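Local coordinates for protein GCN5-related N-acetyltransferase (Kribbella flavida, PDB 4IUS) that probably transfers an acyl group to an acceptor molecule, as acetyltransferases of the GNAT family do with acetyl-coenzyme A, at residues E64-R67 and K68-A72; Y91-E95 and H96-I100; H195-R199 and Q200-A204. The protein carries 1 engineered substitution. All coordinates share one frame; numbering follows the deposited sequence. Where two conformers were deposited one is given.

Contact 1: residues E64-R67 and K68-A72; sequences ETIR and KAFAA
F70 lies alongside I66, one turn further on in the same helix, and both side chains point the same way, off one flank of the backbone. At its root, F70 CB rests 3.7 Å from I66 O and just as near R67 O, so the aromatic chain starts directly against the carbonyl rim of the preceding turn. Its first ring atom toward that turn, CD1, comes within 3.3 Å of I66 O, which sits at the ring edge near its plane. Further out, CE1 meets the methyl I66 CG2 at 3.8 Å. That methyl is turned along the helix toward F70 because it stands opposite the backbone N (chi1 for CG1 is -65°), on the carbonyl side of CB. Beyond the segment, the ring is covered by S43, L77 and L34.

This is the i to i+4 pairing of an amphipathic helix, 59-71, whose apolar flank packs on the antiparallel sheet containing strands 22-27 and 30-35; I66 reaches L30 there. I66 O accepts a hydrogen bond from F70 N at 3.0 Å, and A71 N reaches R67 O at 2.8 Å. On another flank the extended R67 chain brings NH1 to E64 OE2 at 2.8 Å, in the guanidinium plane, although E64 was modelled in two conformers and this salt bridge may be only partly populated. R67 has a second anionic partner, D252, at NH2.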
loop_
_atom_site.group_PDB
_atom_site.type_symbol
_atom_site.label_atom_id
_atom_site.label_comp_id
_atom_site.label_asym_id
_atom_site.label_seq_id
_atom_site.Cartn_x
_atom_site.Cartn_y
_atom_site.Cartn_z
ATOM N N GLU A 64 -0.818 12.311 -21.665
ATOM C CA GLU A 64 -1.544 13.554 -21.826
ATOM C C GLU A 64 -3.027 13.392 -21.598
ATOM O O GLU A 64 -3.645 14.291 -21.032
ATOM C CB GLU A 64 -1.266 14.143 -23.196
ATOM C CG GLU A 64 0.170 14.569 -23.394
ATOM C CD GLU A 64 0.612 15.562 -22.343
ATOM O OE1 GLU A 64 -0.161 16.496 -22.084
ATOM O OE2 GLU A 64 1.684 15.372 -21.729
ATOM N N THR A 65 -3.586 12.265 -21.993
ATOM C CA THR A 65 -4.986 11.994 -21.758
ATOM C C THR A 65 -5.299 11.984 -20.246
ATOM O O THR A 65 -6.271 12.571 -19.766
ATOM C CB THR A 65 -5.394 10.664 -22.407
ATOM O OG1 THR A 65 -5.203 10.767 -23.822
ATOM C CG2 THR A 65 -6.840 10.286 -22.110
ATOM N N ILE A 66 -4.463 11.291 -19.491
ATOM C CA ILE A 66 -4.631 11.222 -18.063
ATOM C C ILE A 66 -4.360 12.555 -17.396
ATOM O O ILE A 66 -5.110 12.997 -16.511
ATOM C CB ILE A 66 -3.807 10.059 -17.473
ATOM C CG1 ILE A 66 -4.389 8.726 -18.017
ATOM C CG2 ILE A 66 -3.768 10.156 -15.945
ATOM C CD1 ILE A 66 -3.497 7.544 -17.860
ATOM N N ARG A 67 -3.316 13.245 -17.826
ATOM C CA ARG A 67 -3.017 14.589 -17.292
ATOM C C ARG A 67 -4.215 15.507 -17.504
ATOM O O ARG A 67 -4.524 16.310 -16.610
ATOM C CB ARG A 67 -1.778 15.194 -17.921
ATOM C CG ARG A 67 -0.495 14.596 -17.412
ATOM C CD ARG A 67 0.711 15.081 -18.204
ATOM N NE ARG A 67 1.945 14.662 -17.572
ATOM C CZ ARG A 67 3.101 14.447 -18.175
ATOM N NH1 ARG A 67 3.209 14.532 -19.502
ATOM N NH2 ARG A 67 4.137 14.063 -17.455
ATOM N N LYS A 68 -4.855 15.446 -18.674
ATOM C CA LYS A 68 -6.027 16.283 -18.957
ATOM C C LYS A 68 -7.139 16.019 -17.951
ATOM O O LYS A 68 -7.814 16.927 -17.456
ATOM C CB LYS A 68 -6.535 16.013 -20.400
ATOM C CG LYS A 68 -7.708 16.893 -20.870
ATOM C CD LYS A 68 -7.893 16.883 -22.394
ATOM C CE LYS A 68 -8.439 15.565 -22.976
ATOM N NZ LYS A 68 -8.610 15.639 -24.469
ATOM N N ALA A 69 -7.389 14.750 -17.687
ATOM C CA ALA A 69 -8.438 14.342 -16.768
ATOM C C ALA A 69 -8.152 14.819 -15.351
ATOM O O ALA A 69 -9.050 15.287 -14.655
ATOM C CB ALA A 69 -8.631 12.845 -16.809
ATOM N N PHE A 70 -6.889 14.753 -14.916
ATOM C CA PHE A 70 -6.513 15.226 -13.607
ATOM C C PHE A 70 -6.629 16.746 -13.559
ATOM O O PHE A 70 -7.096 17.309 -12.565
ATOM C CB PHE A 70 -5.088 14.768 -13.262
ATOM C CG PHE A 70 -5.017 13.408 -12.627
ATOM C CD1 PHE A 70 -5.513 12.273 -13.281
ATOM C CD2 PHE A 70 -4.558 13.271 -11.355
ATOM C CE1 PHE A 70 -5.507 11.025 -12.671
ATOM C CE2 PHE A 70 -4.556 12.029 -10.724
ATOM C CZ PHE A 70 -5.039 10.893 -11.382
ATOM N N ALA A 71 -6.135 17.439 -14.579
ATOM C CA ALA A 71 -6.169 18.912 -14.608
ATOM C C ALA A 71 -7.598 19.423 -14.522
ATOM O O ALA A 71 -7.829 20.466 -13.901
ATOM C CB ALA A 71 -5.500 19.404 -15.865
ATOM N N ALA A 72 -8.558 18.721 -15.106
ATOM C CA ALA A 72 -9.971 19.110 -15.059
ATOM C C ALA A 72 -10.507 19.141 -13.645
ATOM O O ALA A 72 -11.507 19.788 -13.372
ATOM C CB ALA A 72 -10.807 18.171 -15.941
#

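Contact 2: residues Y91-E95 and H96-I100; sequences YVLVE and HGMTI
A Schellman motif ends helix 89-95, joining L93 and V94 of its last turn to M98 and G97. M98 N donates to L93 O at 3.1 Å, while inside that wider loop G97 N reaches V94 O at 3.0 Å. G97 takes the positive phi of the motif, 110°, at which a CB would press on the preceding carbonyl oxygen. H96, the first residue to leave helical geometry, still gives its N to V92 O, with a weaker second bond to L93 O.

Its imidazole projects from the helix side by side with the V92 and E95 side chains. E95 CG sits over one face, 4.2 Å from the ring centroid, in a CH-pi contact offset toward the rim, and V92 CG1 meets the ring at its edge, 3.8 Å from CD2; CG of the histidine stands beside its own backbone N (chi1 -61°), which turns the ring to this flank. An alanine here would keep the backbone bonds but is likely to leave E95 CG without the ring face under it, V92 CG1 without the edge it meets, and P60 of helix 59-71 without that neighbour.

Past the turn, I100 CG1 crosses V94 CG2 at 3.6 Å, roughly at a right angle. M98 O also receives V94 CA in a CA-H...O contact. L93 lies alongside selenomethionine M98, the apolar pairing across the cap that goes with a Schellman ending, here where a helix turns into strand 99-109.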
loop_
_atom_site.group_PDB
_atom_site.type_symbol
_atom_site.label_atom_id
_atom_site.label_comp_id
_atom_site.label_asym_id
_atom_site.label_seq_id
_atom_site.Cartn_x
_atom_site.Cartn_y
_atom_site.Cartn_z
ATOM N N TYR A 91 10.485 4.143 -17.151
ATOM C CA TYR A 91 11.451 4.950 -17.882
ATOM C C TYR A 91 10.785 5.699 -19.036
ATOM O O TYR A 91 11.168 6.828 -19.329
ATOM C CB TYR A 91 12.595 4.113 -18.434
ATOM C CG TYR A 91 13.645 3.733 -17.418
ATOM C CD1 TYR A 91 14.193 4.676 -16.543
ATOM C CD2 TYR A 91 14.232 2.500 -17.495
ATOM C CE1 TYR A 91 15.231 4.322 -15.685
ATOM C CE2 TYR A 91 15.239 2.126 -16.627
ATOM C CZ TYR A 91 15.736 3.045 -15.730
ATOM O OH TYR A 91 16.735 2.667 -14.885
ATOM N N VAL A 92 9.769 5.115 -19.665
ATOM C CA VAL A 92 9.048 5.828 -20.728
ATOM C C VAL A 92 8.258 7.010 -20.110
ATOM O O VAL A 92 8.199 8.094 -20.659
ATOM C CB VAL A 92 8.194 4.898 -21.569
ATOM C CG1 VAL A 92 7.560 5.700 -22.717
ATOM C CG2 VAL A 92 9.036 3.736 -22.140
ATOM N N LEU A 93 7.672 6.816 -18.912
ATOM C CA LEU A 93 6.999 7.911 -18.222
ATOM C C LEU A 93 7.951 9.043 -17.881
ATOM O O LEU A 93 7.600 10.224 -17.972
ATOM C CB LEU A 93 6.303 7.424 -16.954
ATOM C CG LEU A 93 5.141 6.484 -17.147
ATOM C CD1 LEU A 93 4.619 6.005 -15.808
ATOM C CD2 LEU A 93 4.041 7.218 -17.912
ATOM N N VAL A 94 9.175 8.704 -17.472
ATOM C CA VAL A 94 10.178 9.723 -17.148
ATOM C C VAL A 94 10.524 10.529 -18.400
ATOM O O VAL A 94 10.630 11.748 -18.381
ATOM C CB VAL A 94 11.428 9.104 -16.511
ATOM C CG1 VAL A 94 12.544 10.133 -16.383
ATOM C CG2 VAL A 94 11.071 8.549 -15.134
ATOM N N GLU A 95 10.689 9.835 -19.509
ATOM C CA GLU A 95 11.002 10.477 -20.788
ATOM C C GLU A 95 9.936 11.522 -21.156
ATOM O O GLU A 95 10.232 12.538 -21.778
ATOM C CB GLU A 95 11.153 9.403 -21.856
ATOM C CG GLU A 95 11.496 9.883 -23.236
ATOM C CD GLU A 95 11.428 8.754 -24.272
ATOM O OE1 GLU A 95 10.799 7.675 -24.031
ATOM O OE2 GLU A 95 11.922 8.987 -25.398
ATOM N N HIS A 96 8.697 11.270 -20.776
ATOM C CA HIS A 96 7.574 12.152 -21.071
ATOM C C HIS A 96 7.135 12.987 -19.878
ATOM O O HIS A 96 6.003 13.441 -19.775
ATOM C CB HIS A 96 6.460 11.359 -21.741
ATOM C CG HIS A 96 6.932 10.773 -23.043
ATOM N ND1 HIS A 96 7.224 11.555 -24.113
ATOM C CD2 HIS A 96 7.283 9.469 -23.390
ATOM C CE1 HIS A 96 7.766 10.788 -25.077
ATOM N NE2 HIS A 96 7.785 9.509 -24.648
ATOM N N GLY A 97 8.086 13.279 -18.994
ATOM C CA GLY A 97 7.981 14.376 -18.021
ATOM C C GLY A 97 7.816 14.020 -16.560
ATOM O O GLY A 97 7.852 14.912 -15.737
HETATM N N MSE A 98 7.615 12.769 -16.227
HETATM C CA MSE A 98 7.543 12.365 -14.855
HETATM C C MSE A 98 8.927 12.240 -14.232
HETATM O O MSE A 98 9.938 12.139 -14.944
HETATM C CB MSE A 98 6.739 11.087 -14.695
HETATM C CG MSE A 98 5.347 11.192 -15.268
HETATM SE SE MSE A 98 4.090 9.864 -14.570
HETATM C CE MSE A 98 3.562 10.730 -12.936
ATOM N N THR A 99 8.965 12.172 -12.896
ATOM C CA THR A 99 10.205 11.995 -12.142
ATOM C C THR A 99 10.028 10.800 -11.202
ATOM O O THR A 99 9.043 10.733 -10.469
ATOM C CB THR A 99 10.505 13.240 -11.282
ATOM O OG1 THR A 99 10.662 14.354 -12.158
ATOM C CG2 THR A 99 11.781 13.056 -10.448
ATOM N N ILE A 100 10.979 9.878 -11.195
ATOM C CA ILE A 100 10.987 8.804 -10.212
ATOM C C ILE A 100 11.524 9.379 -8.904
ATOM O O ILE A 100 12.670 9.823 -8.830
ATOM C CB ILE A 100 11.819 7.585 -10.690
ATOM C CG1 ILE A 100 11.191 6.937 -11.921
ATOM C CG2 ILE A 100 11.974 6.585 -9.547
ATOM C CD1 ILE A 100 12.082 5.947 -12.646
#

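Contact 3: residues H195-R199 and Q200-A204; sequences HSHRR and QGLGA
The Q200 side chain folds back over the main chain of H197, its amide nitrogen NE2 lying 3.6 Å from H197 CA. The residues R198-R199-Q200-G201-L202-G203 match the Arg-x-x-Gly-x-Gly signature of GNAT enzymes, the loop after strand 185-193 and the first residues of helix 202-216, which in relatives wrap the pyrophosphate of acetyl-coenzyme A. Here a malonate ion, probably from the crystallisation liquor, is bound by the backbone N atoms of G201, G203 and A204, which is consistent with an anion site at the start of this helix. G201 occupies the N-cap position with a positive phi of 86°, where any CB would jam against the carbonyl oxygen of Q200.

Two waters link the segments, bridging polar atoms of 196-198 to Q200 and L202. One accepts a hydrogen bond from Q200 NE2 at 2.7 Å and donates one to R198 O at 2.8 Å, with a weak reach to S196 O, an arrangement consistent with NE2, not the amide oxygen, being turned to the loop. The straight run of the glutamine beyond CG (chi2 -178°) is what carries NE2 to that water. The second water sits at the helix start: it accepts from Q200 N and from L202 N, and lies 2.7 Å from H197 O, to which it may donate.

On the side of strand 171-179, L202 is buried, with CD1 3.9 Å from H197 CB; both residues also touch V173 on that strand. The imidazole itself is tied sequentially, H197 ND1 lying 2.8 Å from S196 OG in a hydrogen bond that either atom could donate.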
loop_
_atom_site.group_PDB
_atom_site.type_symbol
_atom_site.label_atom_id
_atom_site.label_comp_id
_atom_site.label_asym_id
_atom_site.label_seq_id
_atom_site.Cartn_x
_atom_site.Cartn_y
_atom_site.Cartn_z
ATOM N N HIS A 195 5.692 7.049 19.907
ATOM C CA HIS A 195 7.084 7.432 20.066
ATOM C C HIS A 195 7.670 6.932 21.371
ATOM O O HIS A 195 8.832 6.477 21.420
ATOM C CB HIS A 195 7.191 8.959 19.929
ATOM C CG HIS A 195 8.586 9.451 19.940
ATOM N ND1 HIS A 195 9.416 9.259 18.915
ATOM C CD2 HIS A 195 9.311 10.083 20.933
ATOM C CE1 HIS A 195 10.622 9.787 19.219
ATOM N NE2 HIS A 195 10.556 10.274 20.464
ATOM N N SER A 196 6.866 6.964 22.432
ATOM C CA SER A 196 7.272 6.503 23.749
ATOM C C SER A 196 7.592 5.001 23.837
ATOM O O SER A 196 8.241 4.555 24.762
ATOM C CB SER A 196 6.133 6.797 24.733
ATOM O OG SER A 196 4.931 6.162 24.302
ATOM N N HIS A 197 7.108 4.235 22.883
ATOM C CA HIS A 197 7.262 2.777 22.856
ATOM C C HIS A 197 7.995 2.290 21.608
ATOM O O HIS A 197 7.841 1.151 21.206
ATOM C CB HIS A 197 5.871 2.151 22.939
ATOM C CG HIS A 197 5.197 2.324 24.279
ATOM N ND1 HIS A 197 4.537 3.454 24.640
ATOM C CD2 HIS A 197 5.141 1.478 25.363
ATOM C CE1 HIS A 197 4.068 3.299 25.892
ATOM N NE2 HIS A 197 4.442 2.089 26.321
ATOM N N ARG A 198 8.805 3.134 20.981
ATOM C CA ARG A 198 9.555 2.742 19.789
ATOM C C ARG A 198 10.730 1.784 20.121
ATOM O O ARG A 198 11.199 1.711 21.266
ATOM C CB ARG A 198 10.041 3.994 19.058
ATOM C CG ARG A 198 11.094 4.772 19.818
ATOM C CD ARG A 198 11.244 6.185 19.296
ATOM N NE ARG A 198 12.402 6.866 19.889
ATOM C CZ ARG A 198 12.435 7.371 21.123
ATOM N NH1 ARG A 198 13.531 7.967 21.556
ATOM N NH2 ARG A 198 11.379 7.311 21.936
ATOM N N ARG A 199 11.182 1.032 19.117
ATOM C CA ARG A 199 12.391 0.194 19.260
ATOM C C ARG A 199 12.253 -0.886 20.342
ATOM O O ARG A 199 13.211 -1.217 21.011
ATOM C CB ARG A 199 13.626 1.058 19.590
ATOM C CG ARG A 199 14.028 2.082 18.543
ATOM C CD ARG A 199 15.192 2.957 19.039
ATOM N NE ARG A 199 15.856 2.401 20.218
ATOM C CZ ARG A 199 16.903 1.574 20.188
ATOM N NH1 ARG A 199 17.412 1.117 21.323
ATOM N NH2 ARG A 199 17.446 1.201 19.031
ATOM N N GLN A 200 11.066 -1.434 20.527
ATOM C CA GLN A 200 10.826 -2.530 21.459
ATOM C C GLN A 200 10.207 -3.718 20.763
ATOM O O GLN A 200 9.782 -4.672 21.422
ATOM C CB GLN A 200 9.828 -2.106 22.539
ATOM C CG GLN A 200 10.295 -1.007 23.418
ATOM C CD GLN A 200 9.279 -0.694 24.486
ATOM O OE1 GLN A 200 8.526 -1.560 24.977
ATOM N NE2 GLN A 200 9.264 0.540 24.869
ATOM N N GLY A 201 10.170 -3.684 19.438
ATOM C CA GLY A 201 9.589 -4.802 18.680
ATOM C C GLY A 201 8.086 -4.744 18.467
ATOM O O GLY A 201 7.568 -5.628 17.841
ATOM N N LEU A 202 7.405 -3.694 18.941
ATOM C CA LEU A 202 5.951 -3.678 18.945
ATOM C C LEU A 202 5.375 -3.432 17.548
ATOM O O LEU A 202 4.314 -3.968 17.245
ATOM C CB LEU A 202 5.420 -2.636 19.940
ATOM C CG LEU A 202 5.903 -2.856 21.383
ATOM C CD1 LEU A 202 5.571 -1.655 22.272
ATOM C CD2 LEU A 202 5.370 -4.169 21.941
ATOM N N GLY A 203 6.074 -2.670 16.698
ATOM C CA GLY A 203 5.653 -2.507 15.302
ATOM C C GLY A 203 5.695 -3.787 14.521
ATOM O O GLY A 203 4.834 -4.071 13.715
ATOM N N ALA A 204 6.719 -4.575 14.787
ATOM C CA ALA A 204 6.843 -5.897 14.179
ATOM C C ALA A 204 5.717 -6.829 14.660
ATOM O O ALA A 204 5.124 -7.582 13.866
ATOM C CB ALA A 204 8.232 -6.500 14.463
HETATM O O HOH W 1 10.907 2.488 23.926
HETATM O O HOH W 2 8.454 -0.925 19.587
#

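In the fold
The three contacts illustrate how local chemistry follows position. Contacts 1 and 2 are partly buried neighbours, with centres about 16 Å apart: the first lies within the later turns of helix 59-71, the second where helix 89-95 gives way to strand 99-109. They meet directly, for R67 NH1 probably donates to H96 O at 3.0 Å, while R67 NH2 packs on the selenomethionine M98. Both combine apolar side chains with main-chain hydrogen bonds, i to i+4 in contact 1 and of the Schellman type in contact 2. Contact 3 lies about 42 Å from contact 1 between centres, on the molecule's surface at a helix N-terminus, where waters bridge the segments and backbone N atoms bind an anion.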